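Local coordinates for protein terminal oxygenase component of carbazole 1,9a-dioxygenase (Nocardioides aromaticivorans, PDB 3GCF) that probably dihydroxylates carbazole at an angular position, using molecular oxygen at a mononuclear iron(II) site fed with electrons through a Rieske [2Fe-2S] cluster, at residues H189-M192 against H193-S196; E320-E323 against R324-D328; Q358-P361 against P362-C365; L230-L233 against S234-Y237. One frame throughout, in Å; residues are numbered along the deposited sequence.

Contact 1 of 4, residues H189-M192 against H193-S196; sequences HIFM and HRNS. With FE2 (Fe (II) ion), chain P.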
loop_
_atom_site.group_PDB
_atom_site.type_symbol
_atom_site.label_atom_id
_atom_site.label_comp_id
_atom_site.label_asym_id
_atom_site.label_seq_id
_atom_site.Cartn_x
_atom_site.Cartn_y
_atom_site.Cartn_z
ATOM N N HIS A 189 -13.345 29.111 -5.661
ATOM C CA HIS A 189 -12.166 28.416 -5.156
ATOM C C HIS A 189 -10.901 29.243 -5.427
ATOM O O HIS A 189 -9.847 28.985 -4.840
ATOM C CB HIS A 189 -12.006 27.041 -5.825
ATOM C CG HIS A 189 -11.151 27.064 -7.057
ATOM N ND1 HIS A 189 -11.603 27.532 -8.274
ATOM C CD2 HIS A 189 -9.852 26.724 -7.246
ATOM C CE1 HIS A 189 -10.621 27.476 -9.157
ATOM N NE2 HIS A 189 -9.548 26.990 -8.558
ATOM N N ILE A 190 -11.006 30.234 -6.312
ATOM C CA ILE A 190 -9.847 31.045 -6.673
ATOM C C ILE A 190 -9.234 31.787 -5.499
ATOM O O ILE A 190 -8.147 32.367 -5.607
ATOM C CB ILE A 190 -10.178 32.038 -7.813
ATOM C CG1 ILE A 190 -11.245 33.037 -7.370
ATOM C CG2 ILE A 190 -10.625 31.252 -9.053
ATOM C CD1 ILE A 190 -11.643 34.018 -8.471
ATOM N N PHE A 191 -9.939 31.753 -4.375
ATOM C CA PHE A 191 -9.467 32.361 -3.140
ATOM C C PHE A 191 -8.079 31.771 -2.846
ATOM O O PHE A 191 -7.141 32.498 -2.521
ATOM C CB PHE A 191 -10.444 32.007 -2.008
ATOM C CG PHE A 191 -9.946 32.343 -0.626
ATOM C CD1 PHE A 191 -9.764 33.666 -0.234
ATOM C CD2 PHE A 191 -9.684 31.329 0.294
ATOM C CE1 PHE A 191 -9.329 33.977 1.059
ATOM C CE2 PHE A 191 -9.247 31.628 1.596
ATOM C CZ PHE A 191 -9.070 32.954 1.976
ATOM N N MET A 192 -7.958 30.452 -2.999
ATOM C CA MET A 192 -6.708 29.746 -2.723
ATOM C C MET A 192 -5.541 30.125 -3.632
ATOM O O MET A 192 -4.392 29.800 -3.329
ATOM C CB MET A 192 -6.924 28.230 -2.805
ATOM C CG MET A 192 -6.840 27.661 -4.219
ATOM S SD MET A 192 -6.953 25.855 -4.293
ATOM C CE MET A 192 -5.379 25.398 -3.596
ATOM N N HIS A 193 -5.822 30.810 -4.739
ATOM C CA HIS A 193 -4.764 31.210 -5.672
ATOM C C HIS A 193 -4.240 32.626 -5.436
ATOM O O HIS A 193 -3.293 33.055 -6.098
ATOM C CB HIS A 193 -5.267 31.149 -7.121
ATOM C CG HIS A 193 -5.621 29.775 -7.594
ATOM N ND1 HIS A 193 -4.731 28.723 -7.557
ATOM C CD2 HIS A 193 -6.752 29.291 -8.161
ATOM C CE1 HIS A 193 -5.299 27.651 -8.082
ATOM N NE2 HIS A 193 -6.525 27.969 -8.458
ATOM N N ARG A 194 -4.860 33.345 -4.505
ATOM C CA ARG A 194 -4.505 34.738 -4.221
ATOM C C ARG A 194 -3.019 35.043 -4.048
ATOM O O ARG A 194 -2.571 36.150 -4.363
ATOM C CB ARG A 194 -5.273 35.232 -2.982
ATOM C CG ARG A 194 -4.833 34.588 -1.675
ATOM C CD ARG A 194 -5.751 34.961 -0.516
ATOM N NE ARG A 194 -5.275 34.398 0.743
ATOM C CZ ARG A 194 -5.324 33.109 1.059
ATOM N NH1 ARG A 194 -5.843 32.229 0.212
ATOM N NH2 ARG A 194 -4.826 32.696 2.216
ATOM N N ASN A 195 -2.253 34.079 -3.550
ATOM C CA ASN A 195 -0.824 34.301 -3.330
ATOM C C ASN A 195 0.095 33.708 -4.395
ATOM O O ASN A 195 1.311 33.695 -4.227
ATOM C CB ASN A 195 -0.422 33.778 -1.945
ATOM C CG ASN A 195 -1.012 34.609 -0.814
ATOM O OD1 ASN A 195 -1.435 34.073 0.213
ATOM N ND2 ASN A 195 -1.038 35.925 -0.997
ATOM N N SER A 196 -0.476 33.214 -5.485
ATOM C CA SER A 196 0.339 32.663 -6.561
ATOM C C SER A 196 1.190 33.786 -7.135
ATOM O O SER A 196 0.696 34.898 -7.343
ATOM C CB SER A 196 -0.543 32.097 -7.676
ATOM O OG SER A 196 0.214 31.867 -8.857
HETATM FE FE FE2 P . -7.739 26.659 -9.616
HETATM O O HOH W 1 -2.349 31.258 -2.900
HETATM O O HOH W 2 -7.891 27.824 -11.329
HETATM O O HOH W 3 -8.891 25.400 -10.696
#

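Contact 2 of 4, residues E320-E323 against R324-D328; sequences EFEE and RWRDD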
loop_
_atom_site.group_PDB
_atom_site.type_symbol
_atom_site.label_atom_id
_atom_site.label_comp_id
_atom_site.label_asym_id
_atom_site.label_seq_id
_atom_site.Cartn_x
_atom_site.Cartn_y
_atom_site.Cartn_z
ATOM N N GLU A 320 7.452 31.913 -25.984
ATOM C CA GLU A 320 6.965 32.408 -24.701
ATOM C C GLU A 320 6.353 31.297 -23.850
ATOM O O GLU A 320 6.335 31.393 -22.624
ATOM C CB GLU A 320 5.979 33.574 -24.873
ATOM C CG GLU A 320 5.014 33.462 -26.026
ATOM C CD GLU A 320 4.104 34.679 -26.135
ATOM O OE1 GLU A 320 4.616 35.822 -26.043
ATOM O OE2 GLU A 320 2.881 34.491 -26.319
ATOM N N PHE A 321 5.865 30.237 -24.491
ATOM C CA PHE A 321 5.310 29.117 -23.744
ATOM C C PHE A 321 6.448 28.491 -22.935
ATOM O O PHE A 321 6.310 28.236 -21.738
ATOM C CB PHE A 321 4.728 28.065 -24.688
ATOM C CG PHE A 321 4.062 26.918 -23.977
ATOM C CD1 PHE A 321 2.801 27.070 -23.413
ATOM C CD2 PHE A 321 4.705 25.686 -23.861
ATOM C CE1 PHE A 321 2.180 26.016 -22.744
ATOM C CE2 PHE A 321 4.096 24.621 -23.193
ATOM C CZ PHE A 321 2.829 24.786 -22.634
ATOM N N GLU A 322 7.577 28.264 -23.604
ATOM C CA GLU A 322 8.761 27.667 -22.985
ATOM C C GLU A 322 9.420 28.559 -21.934
ATOM O O GLU A 322 9.846 28.089 -20.882
ATOM C CB GLU A 322 9.780 27.330 -24.074
ATOM C CG GLU A 322 11.172 26.934 -23.582
ATOM C CD GLU A 322 11.178 25.639 -22.799
ATOM O OE1 GLU A 322 10.524 24.668 -23.240
ATOM O OE2 GLU A 322 11.849 25.585 -21.744
ATOM N N GLU A 323 9.494 29.851 -22.223
ATOM C CA GLU A 323 10.132 30.806 -21.330
ATOM C C GLU A 323 9.230 31.408 -20.264
ATOM O O GLU A 323 9.730 31.926 -19.263
ATOM C CB GLU A 323 10.733 31.963 -22.145
ATOM C CG GLU A 323 11.670 31.536 -23.264
ATOM C CD GLU A 323 12.267 32.715 -24.004
ATOM O OE1 GLU A 323 11.708 33.829 -23.914
ATOM O OE2 GLU A 323 13.293 32.532 -24.686
ATOM N N ARG A 324 7.916 31.346 -20.459
ATOM C CA ARG A 324 7.016 31.979 -19.506
ATOM C C ARG A 324 5.700 31.287 -19.130
ATOM O O ARG A 324 5.512 30.875 -17.983
ATOM C CB ARG A 324 6.702 33.399 -20.007
ATOM C CG ARG A 324 5.996 34.273 -18.988
ATOM C CD ARG A 324 5.626 35.640 -19.544
ATOM N NE ARG A 324 5.057 36.481 -18.494
ATOM C CZ ARG A 324 4.253 37.517 -18.709
ATOM N NH1 ARG A 324 3.909 37.855 -19.947
ATOM N NH2 ARG A 324 3.786 38.216 -17.680
ATOM N N TRP A 325 4.783 31.189 -20.086
ATOM C CA TRP A 325 3.468 30.609 -19.830
ATOM C C TRP A 325 3.453 29.269 -19.083
ATOM O O TRP A 325 2.752 29.113 -18.082
ATOM C CB TRP A 325 2.697 30.446 -21.144
ATOM C CG TRP A 325 2.586 31.693 -22.006
ATOM C CD1 TRP A 325 2.798 31.765 -23.353
ATOM C CD2 TRP A 325 2.205 33.015 -21.591
ATOM N NE1 TRP A 325 2.576 33.044 -23.805
ATOM C CE2 TRP A 325 2.211 33.833 -22.747
ATOM C CE3 TRP A 325 1.860 33.588 -20.361
ATOM C CZ2 TRP A 325 1.885 35.197 -22.707
ATOM C CZ3 TRP A 325 1.535 34.945 -20.320
ATOM C CH2 TRP A 325 1.552 35.733 -21.488
ATOM N N ARG A 326 4.227 28.304 -19.561
ATOM C CA ARG A 326 4.232 26.987 -18.942
ATOM C C ARG A 326 4.589 26.943 -17.465
ATOM O O ARG A 326 3.800 26.473 -16.643
ATOM C CB ARG A 326 5.163 26.034 -19.697
ATOM C CG ARG A 326 5.030 24.577 -19.241
ATOM C CD ARG A 326 6.154 23.723 -19.801
ATOM N NE ARG A 326 7.444 24.206 -19.328
ATOM C CZ ARG A 326 8.543 24.252 -20.071
ATOM N NH1 ARG A 326 8.512 23.838 -21.329
ATOM N NH2 ARG A 326 9.668 24.735 -19.560
ATOM N N ASP A 327 5.775 27.423 -17.118
ATOM C CA ASP A 327 6.194 27.371 -15.730
ATOM C C ASP A 327 5.625 28.458 -14.831
ATOM O O ASP A 327 5.323 28.192 -13.669
ATOM C CB ASP A 327 7.726 27.339 -15.655
ATOM C CG ASP A 327 8.309 26.152 -16.408
ATOM O OD1 ASP A 327 7.578 25.150 -16.581
ATOM O OD2 ASP A 327 9.485 26.208 -16.822
ATOM N N ASP A 328 5.458 29.669 -15.360
ATOM C CA ASP A 328 4.921 30.767 -14.556
ATOM C C ASP A 328 3.424 30.637 -14.301
ATOM O O ASP A 328 2.930 31.066 -13.259
ATOM C CB ASP A 328 5.191 32.123 -15.217
ATOM C CG ASP A 328 6.659 32.518 -15.182
ATOM O OD1 ASP A 328 7.446 31.850 -14.475
ATOM O OD2 ASP A 328 7.022 33.511 -15.857
HETATM O O HOH W 4 11.059 27.912 -18.175
HETATM O O HOH W 5 7.797 28.524 -18.840
HETATM O O HOH W 6 8.912 30.777 -17.084
#

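Contact 3 of 4, residues Q358-P361 against P362-C365; sequences QLFP and PDMC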
loop_
_atom_site.group_PDB
_atom_site.type_symbol
_atom_site.label_atom_id
_atom_site.label_comp_id
_atom_site.label_asym_id
_atom_site.label_seq_id
_atom_site.Cartn_x
_atom_site.Cartn_y
_atom_site.Cartn_z
ATOM N N GLN A 358 -22.177 20.167 1.500
ATOM C CA GLN A 358 -23.161 21.213 1.752
ATOM C C GLN A 358 -22.728 22.379 0.870
ATOM O O GLN A 358 -21.780 23.098 1.188
ATOM C CB GLN A 358 -23.179 21.598 3.238
ATOM C CG GLN A 358 -23.583 20.438 4.161
ATOM C CD GLN A 358 -23.687 20.834 5.630
ATOM O OE1 GLN A 358 -24.494 21.683 5.998
ATOM N NE2 GLN A 358 -22.873 20.208 6.474
ATOM N N LEU A 359 -23.415 22.536 -0.256
ATOM C CA LEU A 359 -23.091 23.578 -1.225
ATOM C C LEU A 359 -23.699 24.937 -0.903
ATOM O O LEU A 359 -24.532 25.056 -0.006
ATOM C CB LEU A 359 -23.551 23.132 -2.617
ATOM C CG LEU A 359 -23.078 21.731 -3.023
ATOM C CD1 LEU A 359 -23.604 21.376 -4.401
ATOM C CD2 LEU A 359 -21.559 21.685 -3.004
ATOM N N PHE A 360 -23.248 25.967 -1.619
ATOM C CA PHE A 360 -23.791 27.307 -1.449
ATOM C C PHE A 360 -24.008 27.893 -2.851
ATOM O O PHE A 360 -23.502 27.347 -3.830
ATOM C CB PHE A 360 -22.904 28.167 -0.512
ATOM C CG PHE A 360 -21.589 28.623 -1.091
ATOM C CD1 PHE A 360 -20.720 27.733 -1.717
ATOM C CD2 PHE A 360 -21.180 29.947 -0.917
ATOM C CE1 PHE A 360 -19.458 28.155 -2.157
ATOM C CE2 PHE A 360 -19.922 30.379 -1.353
ATOM C CZ PHE A 360 -19.061 29.477 -1.970
ATOM N N PRO A 361 -24.784 28.989 -2.973
ATOM C CA PRO A 361 -25.090 29.627 -4.262
ATOM C C PRO A 361 -24.113 29.551 -5.441
ATOM O O PRO A 361 -24.508 29.161 -6.537
ATOM C CB PRO A 361 -25.446 31.057 -3.861
ATOM C CG PRO A 361 -26.178 30.828 -2.570
ATOM C CD PRO A 361 -25.275 29.825 -1.858
ATOM N N PRO A 362 -22.838 29.923 -5.245
ATOM C CA PRO A 362 -21.920 29.844 -6.387
ATOM C C PRO A 362 -21.761 28.436 -6.972
ATOM O O PRO A 362 -21.404 28.287 -8.140
ATOM C CB PRO A 362 -20.610 30.382 -5.814
ATOM C CG PRO A 362 -21.072 31.334 -4.744
ATOM C CD PRO A 362 -22.183 30.556 -4.087
ATOM N N ASP A 363 -22.022 27.405 -6.171
ATOM C CA ASP A 363 -21.889 26.025 -6.651
ATOM C C ASP A 363 -22.973 25.610 -7.648
ATOM O O ASP A 363 -22.886 24.540 -8.251
ATOM C CB ASP A 363 -21.896 25.032 -5.481
ATOM C CG ASP A 363 -20.762 25.270 -4.505
ATOM O OD1 ASP A 363 -19.646 25.621 -4.955
ATOM O OD2 ASP A 363 -20.987 25.093 -3.288
ATOM N N MET A 364 -23.992 26.443 -7.824
ATOM C CA MET A 364 -25.062 26.106 -8.753
ATOM C C MET A 364 -24.561 25.821 -10.163
ATOM O O MET A 364 -25.173 25.039 -10.888
ATOM C CB MET A 364 -26.119 27.214 -8.791
ATOM C CG MET A 364 -26.936 27.307 -7.509
ATOM S SD MET A 364 -27.657 25.701 -7.037
ATOM C CE MET A 364 -26.647 25.254 -5.565
ATOM N N CYS A 365 -23.461 26.447 -10.568
ATOM C CA CYS A 365 -22.961 26.176 -11.907
ATOM C C CYS A 365 -22.483 24.725 -11.957
ATOM O O CYS A 365 -22.614 24.055 -12.979
ATOM C CB CYS A 365 -21.837 27.147 -12.303
ATOM S SG CYS A 365 -20.307 27.099 -11.339
#

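Contact 4 of 4, residues L230-L233 against S234-Y237; sequences LDRL and SENY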
loop_
_atom_site.group_PDB
_atom_site.type_symbol
_atom_site.label_atom_id
_atom_site.label_comp_id
_atom_site.label_asym_id
_atom_site.label_seq_id
_atom_site.Cartn_x
_atom_site.Cartn_y
_atom_site.Cartn_z
ATOM N N LEU A 230 -22.075 27.573 -19.201
ATOM C CA LEU A 230 -21.230 28.754 -19.293
ATOM C C LEU A 230 -21.522 29.776 -18.200
ATOM O O LEU A 230 -22.680 30.135 -17.963
ATOM C CB LEU A 230 -21.412 29.402 -20.667
ATOM C CG LEU A 230 -20.640 30.661 -21.095
ATOM C CD1 LEU A 230 -21.149 31.869 -20.354
ATOM C CD2 LEU A 230 -19.169 30.466 -20.860
ATOM N N ASP A 231 -20.461 30.234 -17.535
ATOM C CA ASP A 231 -20.574 31.249 -16.488
ATOM C C ASP A 231 -20.153 32.587 -17.105
ATOM O O ASP A 231 -19.020 32.735 -17.560
ATOM C CB ASP A 231 -19.640 30.946 -15.304
ATOM C CG ASP A 231 -20.067 29.736 -14.495
ATOM O OD1 ASP A 231 -21.168 29.190 -14.732
ATOM O OD2 ASP A 231 -19.286 29.332 -13.604
ATOM N N ARG A 232 -21.061 33.555 -17.131
ATOM C CA ARG A 232 -20.746 34.869 -17.692
ATOM C C ARG A 232 -20.157 35.753 -16.595
ATOM O O ARG A 232 -20.786 36.710 -16.140
ATOM C CB ARG A 232 -22.012 35.506 -18.271
ATOM C CG ARG A 232 -22.579 34.756 -19.464
ATOM C CD ARG A 232 -23.540 35.632 -20.256
ATOM N NE ARG A 232 -23.442 35.357 -21.688
ATOM C CZ ARG A 232 -24.098 34.387 -22.309
ATOM N NH1 ARG A 232 -24.915 33.601 -21.621
ATOM N NH2 ARG A 232 -23.922 34.190 -23.611
ATOM N N LEU A 233 -18.937 35.428 -16.184
ATOM C CA LEU A 233 -18.260 36.141 -15.107
ATOM C C LEU A 233 -18.158 37.663 -15.242
ATOM O O LEU A 233 -18.404 38.386 -14.277
ATOM C CB LEU A 233 -16.859 35.555 -14.896
ATOM C CG LEU A 233 -16.766 34.049 -14.586
ATOM C CD1 LEU A 233 -15.310 33.671 -14.374
ATOM C CD2 LEU A 233 -17.586 33.704 -13.350
ATOM N N SER A 234 -17.806 38.146 -16.428
ATOM C CA SER A 234 -17.640 39.581 -16.644
ATOM C C SER A 234 -18.926 40.383 -16.787
ATOM O O SER A 234 -18.900 41.611 -16.695
ATOM C CB SER A 234 -16.787 39.828 -17.885
ATOM O OG SER A 234 -17.447 39.326 -19.033
ATOM N N GLU A 235 -20.045 39.714 -17.016
ATOM C CA GLU A 235 -21.289 40.446 -17.186
ATOM C C GLU A 235 -22.359 40.142 -16.153
ATOM O O GLU A 235 -23.151 41.015 -15.815
ATOM C CB GLU A 235 -21.873 40.176 -18.570
ATOM C CG GLU A 235 -20.977 40.566 -19.716
ATOM C CD GLU A 235 -21.553 40.144 -21.046
ATOM O OE1 GLU A 235 -21.781 38.925 -21.233
ATOM O OE2 GLU A 235 -21.782 41.029 -21.899
ATOM N N ASN A 236 -22.392 38.916 -15.645
ATOM C CA ASN A 236 -23.436 38.574 -14.702
ATOM C C ASN A 236 -22.994 38.088 -13.339
ATOM O O ASN A 236 -23.751 37.420 -12.640
ATOM C CB ASN A 236 -24.380 37.567 -15.356
ATOM C CG ASN A 236 -24.913 38.069 -16.693
ATOM O OD1 ASN A 236 -24.260 37.933 -17.730
ATOM N ND2 ASN A 236 -26.089 38.682 -16.666
ATOM N N TYR A 237 -21.770 38.435 -12.962
ATOM C CA TYR A 237 -21.230 38.058 -11.664
ATOM C C TYR A 237 -20.657 39.277 -10.958
ATOM O O TYR A 237 -20.372 40.303 -11.573
ATOM C CB TYR A 237 -20.100 37.028 -11.801
ATOM C CG TYR A 237 -20.533 35.585 -11.915
ATOM C CD1 TYR A 237 -21.121 35.097 -13.080
ATOM C CD2 TYR A 237 -20.298 34.690 -10.870
ATOM C CE1 TYR A 237 -21.456 33.741 -13.204
ATOM C CE2 TYR A 237 -20.626 33.341 -10.983
ATOM C CZ TYR A 237 -21.200 32.870 -12.151
ATOM O OH TYR A 237 -21.481 31.526 -12.276
#

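Contact 1 of 4, residues H189-M192 against H193-S196
H189 and H193 meet at the iron(II) ion, each bonding it through NE2 at 2.1 Å. With both nitrogens on one metal, H189 NE2 and H193 NE2 come within 3.2 Å of each other, and the imidazole planes stand 84° apart. Two waters and D337 join them in the first shell.

M192 packs over one face of the H193 ring: its CG, set between its own backbone N and carbonyl carbon (chi1 84°), lies 4.0 Å from the ring centroid in a CH-pi contact. H189 is fixed from its far side, where ND1 bonds to the carbonyl of D186. The backbone sets the spacing of the two histidines, since a 3-10 turn is closed by the bond from H193 N to I190 O (2.9 Å).

Further out, the guanidinium of R194 lies flat on the F191 ring, planes 9° and centres 4.2 Å apart. F191 O receives R194 N (3.1 Å) and R194 NH1 (3.0 Å) from opposite faces of its carbonyl plane; the NH1 bond limits how far the guanidinium can turn off the ring. Y98 and W97 of the second subunit pack on H189 and M192. Two histidines and one aspartate form the facial triad characteristic of Rieske non-heme iron oxygenases.

Contact 2 of 4, residues E320-E323 against R324-D328
E320 and W325 lie alongside each other on helix 311-331, and the hydrogen bonds between them involve both side chain and backbone. The indole NE1 of W325 reaches E320 OE2 at 2.9 Å, with the oxygen in the plane of the indole, while the carboxylate is turned 89° to that plane. E320 OE2 also forms a salt bridge to R306 on strand 298-307. The main-chain pattern widens here into a pi-type turn: W325 N bonds to E320 O (3.0 Å) and R326 N to F321 O (3.0 Å), each five residues back, and R324 N shares the E320 carbonyl.

The ionic contacts centre on R326. End-on, its NH1 meets E322 OE1 at 2.9 Å and its NH2 meets E322 OE2 at 3.2 Å; side-on, its NE points almost straight at D327 OD1 (2.9 Å, 178°), and NH2 completes the pair at D327 OD2. A bend at chi3 (61°) swings the guanidinium across toward both carboxylates.

Apolar contact is supplied by F321, whose ring has R326 CB over one face, 4.0 Å from the centroid, with W325 CB near F321 CD1. The rings of F321 and W325 both pack on L304.

With two acids around one arginine, R326 is very probably charged, and its cation would offset the repulsion between the E322 and D327 carboxylates.

Contact 3 of 4, residues Q358-P361 against P362-C365
The ring of F360 has P362 on one face and the carboxylate of D363 at its edge. Both belong to the 3-10 turn that leads into helix 364-376, at the interface with the Rieske domain of the second subunit. P362 CD stands 3.5 Å from the ring centroid, somewhat toward the rim, in a CH-pi contact, and D363 OD2 approaches F360 CD1 at 3.1 Å near the ring plane. The carboxylate itself is turned 75° to the ring. H77 and W101 of the second subunit, both in the pocket of its Rieske cluster, meet F360 edge-to-face.

Two backbone bonds build the turn: D363 N to F360 O (2.8 Å) and M364 N to P361 O (3.1 Å). Neither proline nitrogen has a hydrogen to donate. The phenylalanine ring reaches P362 because CG of F360 lies between its backbone N and carbonyl carbon (chi1 73°), which folds the ring forward over the following residues.

L359 adds an apolar flank, its CB 3.3 Å from D363 OD2, and its side chain also rests on H77 of the second subunit.

D363 OD2 has two donors. One is NE2 of H77 of the second subunit, a histidine of its [2Fe-2S] cluster, so the aspartate probably lies on the electron path between the Rieske centre and the iron, as in related oxygenases. The other is the F360 backbone N, 2.9 Å from D363 OD2, meeting it on the anti side, 33° out of the carboxylate plane.

Contact 4 of 4, residues L230-L233 against S234-Y237
Just past the end of strand 228-231, the carbonyl of R232 opens a short, weakly bonded helix: R232 O takes N236 N at 2.8 Å and E235 N at 3.2 Å, while R232 is itself the centre of an inverse gamma turn. With two donors on one oxygen, the chain is folded back tightly enough for residues four apart to touch.

L233 meets Y237 in this way. Its CD2 methyl stands over the centre of the tyrosine ring, 3.6 Å from the centroid and only 3° off the ring normal, a well-centred CH-pi contact. R232 O lies at the edge of the same ring, near its plane, 3.5 Å from Y237 CD1. The phenol extends back toward D231, where Y237 OH lies 3.2 Å from the carboxylate carbon CG; its distances to OD1 and OD2 are equal, and the angles are poor for a hydrogen bond to either.

R232 and N236 run alongside each other, pointing the same way, with N236 OD1 3.4 Å from R232 CB. The R232 chain bends at chi3 (144°), and R232 NE makes a long salt bridge to E235 OE1 (4.0 Å). The stronger polar partners are elsewhere: R232 NH1 bonds to Q219, and N236 ND2 to D214.

Strand 228-231 lies between strands 218-221 and 265-269 in the seven-stranded antiparallel sheet of the catalytic domain. L233 packs on V266 and F210, and Y237 on M218 and F210, so the turn joins that sheet to strand 209-212.

Contact 1 holds the iron, and the other three lie at different distances from it. Contacts 3 and 4 touch, C365 CB lying 3.2 Å from D231 OD1, with centres about 15 Å apart. Their nearest atoms each come within about 7 Å of contact 1. The side chain of D363 in contact 3 is about 13 Å from the bound iron(II) ion. That of L233 in contact 4 is about 11 Å from the same ion. Contacts 1 and 3 both meet the second subunit, whose cluster lies across that interface. Contacts 2 and 4 touch no other subunit; contact 2 comes within about 5 Å of contact 1 at the nearest atoms, though their centres are about 20 Å apart.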